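Serine/threonine-protein kinase PknE (Mycobacterium tuberculosis, PDB 2H34) transfers phosphate from ATP to serine and threonine residues of proteins, through the catalytic domain of a membrane-bound kinase. Local coordinates at residues Gly45-Ala53 with Val62-Thr70. Residues are numbered along the deposited sequence; the frame is centred on the assembly and turned at random.
Sequences GGMGDVYEA and VALKLMSET
With CG1 of V50 anti to the backbone N (chi1 178°), the other methyl, CG2, falls beside that N and meets CB of K65 at 3.8 Å, so the valine flanks the root of the lysine chain. CG of K65, likewise turned away from its own N (175°), continues past CA of G48, 4.2 Å away. V50 and K65 form a non-hydrogen-bonded pair of the antiparallel hairpin made by strands 49-55 and 60-66. On the other face of the sheet, Y51 and L66 both hold CG anti to the carbonyl carbon, and their side chains cross at about a right angle. The leucine methyl CD1 arrives at the ring edge, near its plane, 4.0 Å from CD2 of Y51; L38 and L41 of strand 36-44 also touch the tyrosine. Further along this face, CB of A53 packs 4.1 Å from CB of L64.

The backbone fixes this register through three reciprocal pairs of hydrogen bonds, D49 with L66, Y51 with L64 and A53 with V62; N of L64 reaches O of Y51 at 2.8 Å. One carbonyl does double duty: O of L66 accepts from N of D49 at 3.0 Å and from N of S68, the two donors reaching it from opposite faces of its plane. An inverse gamma turn centred on M67 brings S68 back to this oxygen.

Residues 45-50 are part of the glycine-rich region predicted to bind ATP, which spans the turn between strands 36-44 and 49-55; K65 is predicted to bind it too. Bent at chi3 (-85°), the lysine ends in a salt bridge to D177, while D49 pairs with R44. In this apoenzyme the salt bridge holds the amino end of K65 toward D177, and the hairpin bonds keep glycine-rich loop and lysine strand in one register beside the predicted nucleotide site.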
loop_
_atom_site.group_PDB
_atom_site.type_symbol
_atom_site.label_atom_id
_atom_site.label_comp_id
_atom_site.label_asym_id
_atom_site.label_seq_id
_atom_site.Cartn_x
_atom_site.Cartn_y
_atom_site.Cartn_z
ATOM N N GLY A 45 10.730 4.232 5.568
ATOM C CA GLY A 45 9.579 3.720 6.311
ATOM C C GLY A 45 9.046 4.679 7.350
ATOM O O GLY A 45 9.579 5.781 7.527
ATOM N N GLY A 46 7.989 4.253 8.038
ATOM C CA GLY A 46 7.337 5.076 9.051
ATOM C C GLY A 46 8.265 5.459 10.189
ATOM O O GLY A 46 8.529 6.644 10.415
HETATM N N MSE A 47 8.771 4.444 10.890
HETATM C CA MSE A 47 9.609 4.635 12.079
HETATM C C MSE A 47 11.099 4.424 11.783
HETATM O O MSE A 47 11.966 4.925 12.514
HETATM C CB MSE A 47 9.153 3.691 13.199
HETATM C CG MSE A 47 7.795 4.046 13.815
HETATM SE SE MSE A 47 6.703 2.476 14.319
HETATM C CE MSE A 47 5.344 3.410 15.457
ATOM N N GLY A 48 11.383 3.684 10.710
ATOM C CA GLY A 48 12.755 3.364 10.331
ATOM C C GLY A 48 13.110 3.721 8.902
ATOM O O GLY A 48 12.244 4.065 8.097
ATOM N N ASP A 49 14.399 3.642 8.591
ATOM C CA ASP A 49 14.887 3.920 7.251
ATOM C C ASP A 49 15.522 2.654 6.699
ATOM O O ASP A 49 16.376 2.045 7.345
ATOM C CB ASP A 49 15.904 5.064 7.278
ATOM C CG ASP A 49 15.524 6.166 8.262
ATOM O OD1 ASP A 49 14.321 6.503 8.354
ATOM O OD2 ASP A 49 16.431 6.698 8.946
ATOM N N VAL A 50 15.087 2.252 5.510
ATOM C CA VAL A 50 15.553 1.010 4.897
ATOM C C VAL A 50 16.843 1.226 4.106
ATOM O O VAL A 50 16.989 2.216 3.383
ATOM C CB VAL A 50 14.467 0.380 3.977
ATOM C CG1 VAL A 50 14.982 -0.880 3.298
ATOM C CG2 VAL A 50 13.200 0.079 4.763
ATOM N N TYR A 51 17.779 0.301 4.278
ATOM C CA TYR A 51 18.950 0.203 3.421
ATOM C C TYR A 51 18.917 -1.157 2.745
ATOM O O TYR A 51 18.368 -2.110 3.301
ATOM C CB TYR A 51 20.238 0.290 4.247
ATOM C CG TYR A 51 20.556 1.634 4.866
ATOM C CD1 TYR A 51 20.954 2.718 4.079
ATOM C CD2 TYR A 51 20.518 1.806 6.250
ATOM C CE1 TYR A 51 21.270 3.951 4.657
ATOM C CE2 TYR A 51 20.836 3.030 6.835
ATOM C CZ TYR A 51 21.209 4.095 6.035
ATOM O OH TYR A 51 21.516 5.298 6.619
ATOM N N GLU A 52 19.503 -1.247 1.553
ATOM C CA GLU A 52 19.899 -2.538 0.990
ATOM C C GLU A 52 21.126 -2.993 1.762
ATOM O O GLU A 52 21.937 -2.160 2.173
ATOM C CB GLU A 52 20.235 -2.416 -0.497
ATOM C CG GLU A 52 19.031 -2.162 -1.397
ATOM C CD GLU A 52 19.381 -1.437 -2.699
ATOM O OE1 GLU A 52 20.494 -0.869 -2.807
ATOM O OE2 GLU A 52 18.526 -1.416 -3.614
ATOM N N ALA A 53 21.266 -4.299 1.973
ATOM C CA ALA A 53 22.325 -4.811 2.845
ATOM C C ALA A 53 22.748 -6.235 2.512
ATOM O O ALA A 53 21.911 -7.071 2.184
ATOM C CB ALA A 53 21.891 -4.720 4.297
ATOM N N VAL A 62 19.825 -8.530 1.108
ATOM C CA VAL A 62 18.504 -8.368 1.696
ATOM C C VAL A 62 18.168 -6.897 1.906
ATOM O O VAL A 62 19.049 -6.041 1.866
ATOM C CB VAL A 62 18.370 -9.157 3.033
ATOM C CG1 VAL A 62 18.549 -10.648 2.796
ATOM C CG2 VAL A 62 19.375 -8.668 4.064
ATOM N N ALA A 63 16.886 -6.610 2.108
ATOM C CA ALA A 63 16.456 -5.282 2.516
ATOM C C ALA A 63 16.437 -5.235 4.038
ATOM O O ALA A 63 15.929 -6.148 4.684
ATOM C CB ALA A 63 15.083 -4.967 1.947
ATOM N N LEU A 64 17.019 -4.188 4.609
ATOM C CA LEU A 64 17.088 -4.079 6.054
ATOM C C LEU A 64 16.585 -2.733 6.541
ATOM O O LEU A 64 17.124 -1.688 6.174
ATOM C CB LEU A 64 18.513 -4.338 6.544
ATOM C CG LEU A 64 18.787 -4.181 8.045
ATOM C CD1 LEU A 64 17.954 -5.141 8.883
ATOM C CD2 LEU A 64 20.266 -4.372 8.341
ATOM N N LYS A 65 15.544 -2.775 7.366
ATOM C CA LYS A 65 14.994 -1.575 7.970
ATOM C C LYS A 65 15.634 -1.361 9.326
ATOM O O LYS A 65 15.659 -2.273 10.152
ATOM C CB LYS A 65 13.478 -1.696 8.123
ATOM C CG LYS A 65 12.834 -0.523 8.859
ATOM C CD LYS A 65 11.364 -0.768 9.163
ATOM C CE LYS A 65 10.483 -0.390 7.986
ATOM N NZ LYS A 65 9.122 -0.973 8.135
ATOM N N LEU A 66 16.151 -0.152 9.543
ATOM C CA LEU A 66 16.742 0.238 10.826
ATOM C C LEU A 66 15.975 1.391 11.441
ATOM O O LEU A 66 15.899 2.475 10.858
ATOM C CB LEU A 66 18.199 0.653 10.648
ATOM C CG LEU A 66 19.203 -0.432 10.276
ATOM C CD1 LEU A 66 20.524 0.212 9.892
ATOM C CD2 LEU A 66 19.386 -1.412 11.424
HETATM N N MSE A 67 15.416 1.157 12.626
HETATM C CA MSE A 67 14.621 2.177 13.310
HETATM C C MSE A 67 15.566 3.263 13.860
HETATM O O MSE A 67 16.326 2.928 14.843
HETATM C CB MSE A 67 13.799 1.557 14.440
HETATM C CG MSE A 67 13.418 0.083 14.233
HETATM SE SE MSE A 67 12.120 -0.296 12.802
HETATM C CE MSE A 67 11.391 -2.025 13.470
ATOM N N SER A 68 16.221 3.904 12.966
ATOM C CA SER A 68 17.425 4.748 13.176
ATOM C C SER A 68 17.474 5.625 14.434
ATOM O O SER A 68 16.465 5.888 15.094
ATOM C CB SER A 68 17.617 5.657 11.979
ATOM O OG SER A 68 18.903 6.257 11.995
ATOM N N GLU A 69 18.457 5.890 14.711
ATOM C CA GLU A 69 18.918 6.835 15.753
ATOM C C GLU A 69 18.400 6.490 17.158
ATOM O O GLU A 69 18.416 7.332 18.101
ATOM C CB GLU A 69 18.517 8.263 15.342
ATOM C CG GLU A 69 18.809 9.379 16.353
ATOM C CD GLU A 69 20.239 9.403 16.877
ATOM O OE1 GLU A 69 21.182 9.354 16.057
ATOM O OE2 GLU A 69 20.419 9.488 18.113
ATOM N N THR A 70 17.956 5.231 17.302
ATOM C CA THR A 70 17.474 4.720 18.602
ATOM C C THR A 70 16.415 5.660 19.197
ATOM O O THR A 70 16.599 6.207 20.290
ATOM C CB THR A 70 18.666 4.493 19.589
ATOM O OG1 THR A 70 19.712 3.786 18.914
ATOM C CG2 THR A 70 18.211 3.696 20.811
#